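PDB 5NEN: lipase C from Serratia marcescens, which probably acts as the membrane fusion protein of a type I secretion system that exports lipase, linking inner-membrane components to the outer-membrane exit. Local coordinates for residues A[98-109]-A[131-139]; A[138-146]-A[233-244]. All coordinates share one frame; numbering follows the deposited sequence.

Interaction 1: A[98-109]-A[131-139]; sequences RLLAERDGLSIV and QTQLFASRR
Phe135 and Arg98 carry the ring and charged halves of this contact between helix 131-139 and the end of helix 98-103 with the loop that follows. The Phe135 side chain leaves its helix with CG anti to the backbone N (chi1 176°), which carries the ring against residues 106-109. Val109 CB covers one ring face near its rim, while Glu102 CG comes up to the ring edge, 3.7 Å from Phe135 CD1, and Ala101 CB is 4.0 Å from Phe135 CE1. The polar carbonyl oxygens of Leu106 and Ser107 meet the rim further round, at CZ and CE2.

On the charged side, Arg98 NE donates to Gln131 OE1 at 2.6 Å, in the carbonyl plane, and Leu134 CD2 lies over one face of the guanidinium. Arg98 NH1 also makes a salt bridge to Glu102 OE2, reached from above the carboxylate plane. Glu102 faces Arg138 as well, completing a charged network, though the modelled closeness of that pair is doubtful. Helix segments 98-103 and 131-139 run roughly parallel (21°), with Arg98 as a knob among Gln131, Leu134, Phe135 and Arg138. The C-terminal end of helix 76-103 and its loop thus pack on helix 122-190, all within the AprE-like long alpha-helical hairpin region.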
loop_
_atom_site.group_PDB
_atom_site.type_symbol
_atom_site.label_atom_id
_atom_site.label_comp_id
_atom_site.label_asym_id
_atom_site.label_seq_id
_atom_site.Cartn_x
_atom_site.Cartn_y
_atom_site.Cartn_z
ATOM N N ARG A 98 9.872 -8.481 4.325
ATOM C CA ARG A 98 8.518 -8.247 3.807
ATOM C C ARG A 98 8.549 -7.913 2.328
ATOM O O ARG A 98 7.833 -8.524 1.539
ATOM C CB ARG A 98 7.785 -7.145 4.571
ATOM C CG ARG A 98 6.571 -6.615 3.838
ATOM C CD ARG A 98 5.778 -5.636 4.714
ATOM N NE ARG A 98 6.367 -4.292 4.758
ATOM C CZ ARG A 98 6.260 -3.390 3.788
ATOM N NH1 ARG A 98 5.617 -3.674 2.656
ATOM N NH2 ARG A 98 6.825 -2.207 3.936
ATOM N N LEU A 99 9.388 -6.962 1.940
ATOM C CA LEU A 99 9.405 -6.554 0.548
ATOM C C LEU A 99 9.778 -7.716 -0.374
ATOM O O LEU A 99 9.139 -7.887 -1.385
ATOM C CB LEU A 99 10.356 -5.380 0.342
ATOM C CG LEU A 99 9.708 -4.152 0.974
ATOM C CD1 LEU A 99 10.515 -2.899 0.760
ATOM C CD2 LEU A 99 8.324 -3.980 0.414
ATOM N N LEU A 100 10.768 -8.529 -0.014
ATOM C CA LEU A 100 11.139 -9.667 -0.847
ATOM C C LEU A 100 9.961 -10.575 -1.067
ATOM O O LEU A 100 9.680 -10.980 -2.203
ATOM C CB LEU A 100 12.217 -10.482 -0.190
ATOM C CG LEU A 100 13.593 -9.868 -0.196
ATOM C CD1 LEU A 100 14.551 -10.843 0.485
ATOM C CD2 LEU A 100 13.987 -9.530 -1.636
ATOM N N ALA A 101 9.254 -10.889 0.018
ATOM C CA ALA A 101 8.073 -11.718 -0.172
ATOM C C ALA A 101 7.072 -10.999 -1.080
ATOM O O ALA A 101 6.529 -11.609 -1.983
ATOM C CB ALA A 101 7.424 -12.077 1.154
ATOM N N GLU A 102 6.874 -9.697 -0.918
ATOM C CA GLU A 102 5.823 -9.084 -1.721
ATOM C C GLU A 102 6.248 -9.021 -3.183
ATOM O O GLU A 102 5.427 -9.063 -4.082
ATOM C CB GLU A 102 5.453 -7.672 -1.233
ATOM C CG GLU A 102 5.115 -7.493 0.215
ATOM C CD GLU A 102 4.303 -6.201 0.418
ATOM O OE1 GLU A 102 3.677 -5.742 -0.563
ATOM O OE2 GLU A 102 4.301 -5.611 1.524
ATOM N N ARG A 103 7.540 -8.900 -3.408
ATOM C CA ARG A 103 8.078 -8.869 -4.748
ATOM C C ARG A 103 7.868 -10.199 -5.469
ATOM O O ARG A 103 7.491 -10.230 -6.646
ATOM C CB ARG A 103 9.563 -8.544 -4.728
ATOM C CG ARG A 103 10.101 -8.647 -6.101
ATOM C CD ARG A 103 11.508 -8.187 -6.217
ATOM N NE ARG A 103 12.384 -9.240 -5.750
ATOM C CZ ARG A 103 13.703 -9.136 -5.744
ATOM N NH1 ARG A 103 14.268 -8.032 -6.240
ATOM N NH2 ARG A 103 14.440 -10.137 -5.268
ATOM N N ASP A 104 8.149 -11.287 -4.755
ATOM C CA ASP A 104 8.015 -12.629 -5.317
ATOM C C ASP A 104 6.644 -13.253 -5.031
ATOM O O ASP A 104 6.477 -14.484 -5.084
ATOM C CB ASP A 104 9.146 -13.520 -4.781
ATOM C CG ASP A 104 10.528 -13.009 -5.186
ATOM O OD1 ASP A 104 10.642 -11.868 -5.712
ATOM O OD2 ASP A 104 11.512 -13.724 -4.927
ATOM N N GLY A 105 5.668 -12.401 -4.728
ATOM C CA GLY A 105 4.352 -12.869 -4.308
ATOM C C GLY A 105 4.318 -14.112 -3.418
ATOM O O GLY A 105 3.490 -14.993 -3.612
ATOM N N LEU A 106 5.221 -14.205 -2.452
ATOM C CA LEU A 106 5.254 -15.383 -1.605
ATOM C C LEU A 106 4.010 -15.328 -0.742
ATOM O O LEU A 106 3.497 -14.248 -0.482
ATOM C CB LEU A 106 6.524 -15.455 -0.760
ATOM C CG LEU A 106 7.891 -15.498 -1.460
ATOM C CD1 LEU A 106 8.964 -16.062 -0.503
ATOM C CD2 LEU A 106 7.840 -16.342 -2.730
ATOM N N SER A 107 3.466 -16.488 -0.395
ATOM C CA SER A 107 2.259 -16.563 0.428
ATOM C C SER A 107 2.535 -16.120 1.855
ATOM O O SER A 107 1.688 -15.504 2.482
ATOM C CB SER A 107 1.707 -17.983 0.440
ATOM O OG SER A 107 2.737 -18.916 0.741
ATOM N N ILE A 108 3.721 -16.448 2.364
ATOM C CA ILE A 108 4.120 -16.105 3.727
ATOM C C ILE A 108 5.461 -15.372 3.729
ATOM O O ILE A 108 6.348 -15.672 2.929
ATOM C CB ILE A 108 4.205 -17.359 4.629
ATOM C CG1 ILE A 108 4.239 -16.955 6.097
ATOM C CG2 ILE A 108 5.443 -18.187 4.326
ATOM C CD1 ILE A 108 4.155 -18.125 7.039
ATOM N N VAL A 109 5.585 -14.371 4.595
ATOM C CA VAL A 109 6.848 -13.655 4.788
ATOM C C VAL A 109 7.840 -14.547 5.553
ATOM O O VAL A 109 7.461 -15.280 6.473
ATOM C CB VAL A 109 6.621 -12.310 5.529
ATOM C CG1 VAL A 109 6.489 -12.529 7.020
ATOM C CG2 VAL A 109 7.734 -11.341 5.250
ATOM N N GLN A 131 5.658 -6.068 10.858
ATOM C CA GLN A 131 5.940 -6.330 9.458
ATOM C C GLN A 131 5.037 -7.450 8.964
ATOM O O GLN A 131 4.502 -7.385 7.862
ATOM C CB GLN A 131 7.399 -6.703 9.271
ATOM C CG GLN A 131 8.301 -5.491 9.141
ATOM C CD GLN A 131 7.783 -4.435 8.194
ATOM O OE1 GLN A 131 7.460 -4.715 7.035
ATOM N NE2 GLN A 131 7.739 -3.200 8.665
ATOM N N THR A 132 4.863 -8.482 9.778
ATOM C CA THR A 132 3.960 -9.562 9.400
ATOM C C THR A 132 2.534 -9.041 9.232
ATOM O O THR A 132 1.809 -9.440 8.309
ATOM C CB THR A 132 3.952 -10.679 10.419
ATOM O OG1 THR A 132 5.290 -11.162 10.606
ATOM C CG2 THR A 132 3.106 -11.793 9.903
ATOM N N GLN A 133 2.146 -8.137 10.130
ATOM C CA GLN A 133 0.841 -7.505 10.071
ATOM C C GLN A 133 0.733 -6.780 8.731
ATOM O O GLN A 133 -0.041 -7.162 7.853
ATOM C CB GLN A 133 0.680 -6.529 11.246
ATOM C CG GLN A 133 -0.682 -6.476 11.958
ATOM C CD GLN A 133 -0.605 -5.921 13.402
ATOM O OE1 GLN A 133 0.339 -5.226 13.776
ATOM N NE2 GLN A 133 -1.628 -6.213 14.198
ATOM N N LEU A 134 1.610 -5.810 8.535
ATOM C CA LEU A 134 1.601 -4.954 7.357
ATOM C C LEU A 134 1.603 -5.800 6.082
ATOM O O LEU A 134 0.957 -5.434 5.090
ATOM C CB LEU A 134 2.799 -3.993 7.398
ATOM C CG LEU A 134 3.013 -2.993 6.253
ATOM C CD1 LEU A 134 1.737 -2.309 5.719
ATOM C CD2 LEU A 134 3.980 -1.945 6.707
ATOM N N PHE A 135 2.282 -6.945 6.120
ATOM C CA PHE A 135 2.257 -7.847 4.973
ATOM C C PHE A 135 0.850 -8.412 4.767
ATOM O O PHE A 135 0.260 -8.235 3.707
ATOM C CB PHE A 135 3.267 -8.963 5.147
ATOM C CG PHE A 135 3.234 -9.987 4.050
ATOM C CD1 PHE A 135 3.790 -9.709 2.808
ATOM C CD2 PHE A 135 2.691 -11.234 4.263
ATOM C CE1 PHE A 135 3.788 -10.658 1.794
ATOM C CE2 PHE A 135 2.689 -12.190 3.257
ATOM C CZ PHE A 135 3.232 -11.899 2.028
ATOM N N ALA A 136 0.285 -8.983 5.826
ATOM C CA ALA A 136 -1.041 -9.599 5.778
ATOM C C ALA A 136 -2.039 -8.640 5.187
ATOM O O ALA A 136 -2.886 -9.010 4.343
ATOM C CB ALA A 136 -1.493 -10.000 7.181
ATOM N N SER A 137 -1.919 -7.390 5.624
ATOM C CA SER A 137 -2.842 -6.387 5.151
ATOM C C SER A 137 -2.624 -6.194 3.678
ATOM O O SER A 137 -3.533 -6.442 2.911
ATOM C CB SER A 137 -2.683 -5.060 5.901
ATOM O OG SER A 137 -3.000 -5.232 7.273
ATOM N N ARG A 138 -1.393 -5.900 3.271
ATOM C CA ARG A 138 -1.151 -5.528 1.871
ATOM C C ARG A 138 -1.516 -6.620 0.857
ATOM O O ARG A 138 -2.083 -6.322 -0.219
ATOM C CB ARG A 138 0.288 -5.133 1.695
ATOM C CG ARG A 138 0.624 -3.810 2.317
ATOM C CD ARG A 138 2.053 -3.532 1.946
ATOM N NE ARG A 138 2.122 -2.424 1.010
ATOM C CZ ARG A 138 2.904 -2.441 -0.056
ATOM N NH1 ARG A 138 3.614 -3.535 -0.301
ATOM N NH2 ARG A 138 2.938 -1.405 -0.891
ATOM N N ARG A 139 -1.165 -7.863 1.183
ATOM C CA ARG A 139 -1.491 -8.969 0.311
ATOM C C ARG A 139 -2.997 -9.024 0.231
ATOM O O ARG A 139 -3.570 -9.236 -0.861
ATOM C CB ARG A 139 -0.920 -10.288 0.820
ATOM C CG ARG A 139 -1.828 -11.498 0.587
ATOM C CD ARG A 139 -1.857 -11.974 -0.868
ATOM N NE ARG A 139 -0.543 -12.407 -1.338
ATOM C CZ ARG A 139 0.093 -13.503 -0.923
ATOM N NH1 ARG A 139 -0.443 -14.302 -0.002
ATOM N NH2 ARG A 139 1.285 -13.792 -1.432
#

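Interaction 2: A[138-146]-A[233-244]; sequences RRQALQSEI and IDQRFADYQREV
Arg236 and Leu142 meet where two antiparallel helices face each other, and Arg236 can be followed along its length. Its CB points toward helix 138-146, and CG stands anti to the backbone N (chi1 165°), taking the extended chain to Glu145. CD comes first, beside Glu145 OE2. NE follows, 3.0 Å from Glu145 OE1, and CZ has the same oxygen over its face. This salt bridge is one of charge alone, as no N-H is aimed at the oxygen. At the tip, NH1 lies 3.1 Å and NH2 3.6 Å from Glu145 OE1, and NH1 also meets Leu142 CD1 at the guanidinium edge.

The other branch of Leu142 turns to Tyr240. CD2 lies 3.4 Å from the Tyr240 ring centroid and 10° off the ring normal, a CH-pi contact; Val244 CG2 covers the opposite face near the rim. Arg138 NH2 forms a salt bridge with Glu243 OE2 at 2.8 Å, while its NH1 faces Glu102 of helix 76-103. Leu142 on Tyr240 lies between the two salt bridges; beyond the second, Ile146 CD1 touches Ile233 CG2 and the Phe237 ring edge. Together they join the arms of the AprE-like antiparallel alpha-helical hairpin.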
loop_
_atom_site.group_PDB
_atom_site.type_symbol
_atom_site.label_atom_id
_atom_site.label_comp_id
_atom_site.label_asym_id
_atom_site.label_seq_id
_atom_site.Cartn_x
_atom_site.Cartn_y
_atom_site.Cartn_z
ATOM N N ARG A 138 -1.393 -5.900 3.271
ATOM C CA ARG A 138 -1.151 -5.528 1.871
ATOM C C ARG A 138 -1.516 -6.620 0.857
ATOM O O ARG A 138 -2.083 -6.322 -0.219
ATOM C CB ARG A 138 0.288 -5.133 1.695
ATOM C CG ARG A 138 0.624 -3.810 2.317
ATOM C CD ARG A 138 2.053 -3.532 1.946
ATOM N NE ARG A 138 2.122 -2.424 1.010
ATOM C CZ ARG A 138 2.904 -2.441 -0.056
ATOM N NH1 ARG A 138 3.614 -3.535 -0.301
ATOM N NH2 ARG A 138 2.938 -1.405 -0.891
ATOM N N ARG A 139 -1.165 -7.863 1.183
ATOM C CA ARG A 139 -1.491 -8.969 0.311
ATOM C C ARG A 139 -2.997 -9.024 0.231
ATOM O O ARG A 139 -3.570 -9.236 -0.861
ATOM C CB ARG A 139 -0.920 -10.288 0.820
ATOM C CG ARG A 139 -1.828 -11.498 0.587
ATOM C CD ARG A 139 -1.857 -11.974 -0.868
ATOM N NE ARG A 139 -0.543 -12.407 -1.338
ATOM C CZ ARG A 139 0.093 -13.503 -0.923
ATOM N NH1 ARG A 139 -0.443 -14.302 -0.002
ATOM N NH2 ARG A 139 1.285 -13.792 -1.432
ATOM N N GLN A 140 -3.642 -8.817 1.382
ATOM C CA GLN A 140 -5.106 -8.823 1.399
ATOM C C GLN A 140 -5.740 -7.756 0.523
ATOM O O GLN A 140 -6.668 -8.025 -0.215
ATOM C CB GLN A 140 -5.629 -8.625 2.802
ATOM C CG GLN A 140 -7.098 -8.742 2.873
ATOM C CD GLN A 140 -7.583 -9.936 2.122
ATOM O OE1 GLN A 140 -8.114 -9.810 1.018
ATOM N NE2 GLN A 140 -7.406 -11.125 2.718
ATOM N N ALA A 141 -5.227 -6.540 0.606
ATOM C CA ALA A 141 -5.819 -5.408 -0.104
ATOM C C ALA A 141 -5.704 -5.631 -1.585
ATOM O O ALA A 141 -6.611 -5.302 -2.347
ATOM C CB ALA A 141 -5.156 -4.118 0.291
ATOM N N LEU A 142 -4.552 -6.160 -1.982
ATOM C CA LEU A 142 -4.305 -6.456 -3.384
ATOM C C LEU A 142 -5.282 -7.516 -3.893
ATOM O O LEU A 142 -5.976 -7.301 -4.909
ATOM C CB LEU A 142 -2.882 -6.935 -3.551
ATOM C CG LEU A 142 -2.382 -7.085 -4.965
ATOM C CD1 LEU A 142 -2.897 -5.899 -5.760
ATOM C CD2 LEU A 142 -0.854 -7.151 -4.927
ATOM N N GLN A 143 -5.374 -8.635 -3.165
ATOM C CA GLN A 143 -6.316 -9.673 -3.558
ATOM C C GLN A 143 -7.701 -9.079 -3.695
ATOM O O GLN A 143 -8.344 -9.251 -4.721
ATOM C CB GLN A 143 -6.379 -10.803 -2.551
ATOM C CG GLN A 143 -5.647 -12.015 -3.010
ATOM C CD GLN A 143 -6.072 -12.383 -4.394
ATOM O OE1 GLN A 143 -5.284 -12.306 -5.349
ATOM N NE2 GLN A 143 -7.338 -12.773 -4.530
ATOM N N SER A 144 -8.142 -8.371 -2.658
ATOM C CA SER A 144 -9.507 -7.905 -2.589
ATOM C C SER A 144 -9.810 -6.984 -3.760
ATOM O O SER A 144 -10.882 -7.072 -4.382
ATOM C CB SER A 144 -9.761 -7.192 -1.262
ATOM O OG SER A 144 -10.076 -8.121 -0.241
ATOM N N GLU A 145 -8.852 -6.121 -4.082
ATOM C CA GLU A 145 -9.014 -5.254 -5.232
ATOM C C GLU A 145 -9.182 -6.053 -6.521
ATOM O O GLU A 145 -10.154 -5.847 -7.266
ATOM C CB GLU A 145 -7.832 -4.311 -5.382
ATOM C CG GLU A 145 -8.209 -3.082 -6.142
ATOM C CD GLU A 145 -7.027 -2.218 -6.442
ATOM O OE1 GLU A 145 -6.038 -2.267 -5.668
ATOM O OE2 GLU A 145 -7.106 -1.482 -7.451
ATOM N N ILE A 146 -8.238 -6.968 -6.767
ATOM C CA ILE A 146 -8.210 -7.729 -8.012
ATOM C C ILE A 146 -9.505 -8.546 -8.137
ATOM O O ILE A 146 -10.085 -8.633 -9.229
ATOM C CB ILE A 146 -6.979 -8.659 -8.074
ATOM C CG1 ILE A 146 -5.678 -7.870 -7.860
ATOM C CG2 ILE A 146 -6.910 -9.379 -9.410
ATOM C CD1 ILE A 146 -5.203 -7.057 -9.055
ATOM N N ILE A 233 -6.478 -3.144 -14.270
ATOM C CA ILE A 233 -5.893 -4.172 -13.427
ATOM C C ILE A 233 -4.412 -4.273 -13.719
ATOM O O ILE A 233 -3.579 -4.157 -12.826
ATOM C CB ILE A 233 -6.460 -5.559 -13.708
ATOM C CG1 ILE A 233 -7.807 -5.767 -13.061
ATOM C CG2 ILE A 233 -5.480 -6.653 -13.234
ATOM C CD1 ILE A 233 -8.273 -7.230 -13.199
ATOM N N ASP A 234 -4.097 -4.446 -15.000
ATOM C CA ASP A 234 -2.729 -4.713 -15.385
ATOM C C ASP A 234 -1.812 -3.585 -14.962
ATOM O O ASP A 234 -0.791 -3.799 -14.317
ATOM C CB ASP A 234 -2.647 -4.896 -16.894
ATOM C CG ASP A 234 -3.370 -6.138 -17.364
ATOM O OD1 ASP A 234 -3.544 -7.076 -16.544
ATOM O OD2 ASP A 234 -3.760 -6.166 -18.555
ATOM N N GLN A 235 -2.238 -2.372 -15.263
ATOM C CA GLN A 235 -1.482 -1.186 -14.935
ATOM C C GLN A 235 -1.258 -1.053 -13.450
ATOM O O GLN A 235 -0.176 -0.657 -13.030
ATOM C CB GLN A 235 -2.184 0.055 -15.465
ATOM C CG GLN A 235 -1.750 0.425 -16.882
ATOM C CD GLN A 235 -0.269 0.702 -17.007
ATOM O OE1 GLN A 235 0.425 0.932 -16.012
ATOM N NE2 GLN A 235 0.228 0.681 -18.238
ATOM N N ARG A 236 -2.249 -1.393 -12.633
ATOM C CA ARG A 236 -2.031 -1.118 -11.230
ATOM C C ARG A 236 -1.200 -2.252 -10.627
ATOM O O ARG A 236 -0.434 -2.047 -9.694
ATOM C CB ARG A 236 -3.342 -0.965 -10.466
ATOM C CG ARG A 236 -3.090 -1.053 -8.978
ATOM C CD ARG A 236 -4.280 -0.926 -8.084
ATOM N NE ARG A 236 -3.814 -0.590 -6.741
ATOM C CZ ARG A 236 -3.243 -1.452 -5.909
ATOM N NH1 ARG A 236 -3.068 -2.707 -6.279
ATOM N NH2 ARG A 236 -2.837 -1.061 -4.710
ATOM N N PHE A 237 -1.280 -3.435 -11.214
ATOM C CA PHE A 237 -0.344 -4.492 -10.849
ATOM C C PHE A 237 1.096 -4.074 -11.134
ATOM O O PHE A 237 1.995 -4.252 -10.304
ATOM C CB PHE A 237 -0.655 -5.776 -11.592
ATOM C CG PHE A 237 -0.285 -6.991 -10.827
ATOM C CD1 PHE A 237 1.040 -7.386 -10.735
ATOM C CD2 PHE A 237 -1.250 -7.720 -10.164
ATOM C CE1 PHE A 237 1.396 -8.497 -10.014
ATOM C CE2 PHE A 237 -0.905 -8.833 -9.442
ATOM C CZ PHE A 237 0.424 -9.225 -9.364
ATOM N N ALA A 238 1.305 -3.539 -12.326
ATOM C CA ALA A 238 2.604 -3.035 -12.706
ATOM C C ALA A 238 3.023 -1.989 -11.693
ATOM O O ALA A 238 4.190 -1.884 -11.339
ATOM C CB ALA A 238 2.562 -2.452 -14.097
ATOM N N ASP A 239 2.058 -1.195 -11.249
ATOM C CA ASP A 239 2.334 -0.144 -10.289
ATOM C C ASP A 239 2.766 -0.695 -8.937
ATOM O O ASP A 239 3.701 -0.179 -8.325
ATOM C CB ASP A 239 1.127 0.774 -10.163
ATOM C CG ASP A 239 0.963 1.671 -11.387
ATOM O OD1 ASP A 239 1.626 1.420 -12.427
ATOM O OD2 ASP A 239 0.214 2.662 -11.299
ATOM N N TYR A 240 2.089 -1.743 -8.481
ATOM C CA TYR A 240 2.436 -2.410 -7.233
ATOM C C TYR A 240 3.854 -2.989 -7.324
ATOM O O TYR A 240 4.656 -2.829 -6.398
ATOM C CB TYR A 240 1.401 -3.493 -6.922
ATOM C CG TYR A 240 1.770 -4.528 -5.858
ATOM C CD1 TYR A 240 1.684 -4.255 -4.491
ATOM C CD2 TYR A 240 2.208 -5.788 -6.239
ATOM C CE1 TYR A 240 2.017 -5.233 -3.534
ATOM C CE2 TYR A 240 2.541 -6.751 -5.304
ATOM C CZ TYR A 240 2.449 -6.479 -3.956
ATOM O OH TYR A 240 2.802 -7.482 -3.062
ATOM N N GLN A 241 4.175 -3.650 -8.433
ATOM C CA GLN A 241 5.529 -4.174 -8.582
ATOM C C GLN A 241 6.516 -3.011 -8.588
ATOM O O GLN A 241 7.587 -3.127 -8.024
ATOM C CB GLN A 241 5.710 -5.026 -9.839
ATOM C CG GLN A 241 5.123 -6.462 -9.812
ATOM C CD GLN A 241 6.082 -7.546 -9.228
ATOM O OE1 GLN A 241 6.853 -7.313 -8.287
ATOM N NE2 GLN A 241 6.065 -8.718 -9.850
ATOM N N ARG A 242 6.177 -1.907 -9.249
ATOM C CA ARG A 242 7.125 -0.798 -9.358
ATOM C C ARG A 242 7.398 -0.257 -7.972
ATOM O O ARG A 242 8.539 0.016 -7.607
ATOM C CB ARG A 242 6.598 0.322 -10.267
ATOM N N GLU A 243 6.331 -0.118 -7.200
ATOM C CA GLU A 243 6.435 0.442 -5.872
ATOM C C GLU A 243 7.324 -0.491 -5.044
ATOM O O GLU A 243 8.355 -0.080 -4.525
ATOM C CB GLU A 243 5.033 0.625 -5.264
ATOM C CG GLU A 243 4.974 1.047 -3.800
ATOM C CD GLU A 243 3.621 0.745 -3.136
ATOM O OE1 GLU A 243 2.723 0.178 -3.804
ATOM O OE2 GLU A 243 3.446 1.105 -1.945
ATOM N N VAL A 244 6.973 -1.769 -5.007
ATOM C CA VAL A 244 7.743 -2.735 -4.240
ATOM C C VAL A 244 9.222 -2.823 -4.668
ATOM O O VAL A 244 10.113 -2.803 -3.838
ATOM C CB VAL A 244 7.080 -4.105 -4.337
ATOM C CG1 VAL A 244 8.099 -5.244 -4.247
ATOM C CG2 VAL A 244 5.994 -4.219 -3.266
#

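How the interactions relate
Interactions 1 and 2 lie in series along helix 122-190, their centres about 12 Å apart, and share Arg138 and Arg139. Arg138 links the two charge groups, facing the acidic Glu102 in interaction 1 and Glu243 in interaction 2. The contacts also touch directly: Glu102 OE1 lies 3.2 Å from Tyr240 OH, a probable hydrogen bond, and Arg103 CB packs 3.6 Å from Val244 CG1. Three helices, 76-103, 122-190 and 195-270, therefore meet around this point, beyond which helices 122-190 and 195-270 continue without helix 76-103. Helix 122-190 also packs on the second subunit, through Leu134 and Ser137 in interaction 1 and Ala141 and Ser144 in interaction 2.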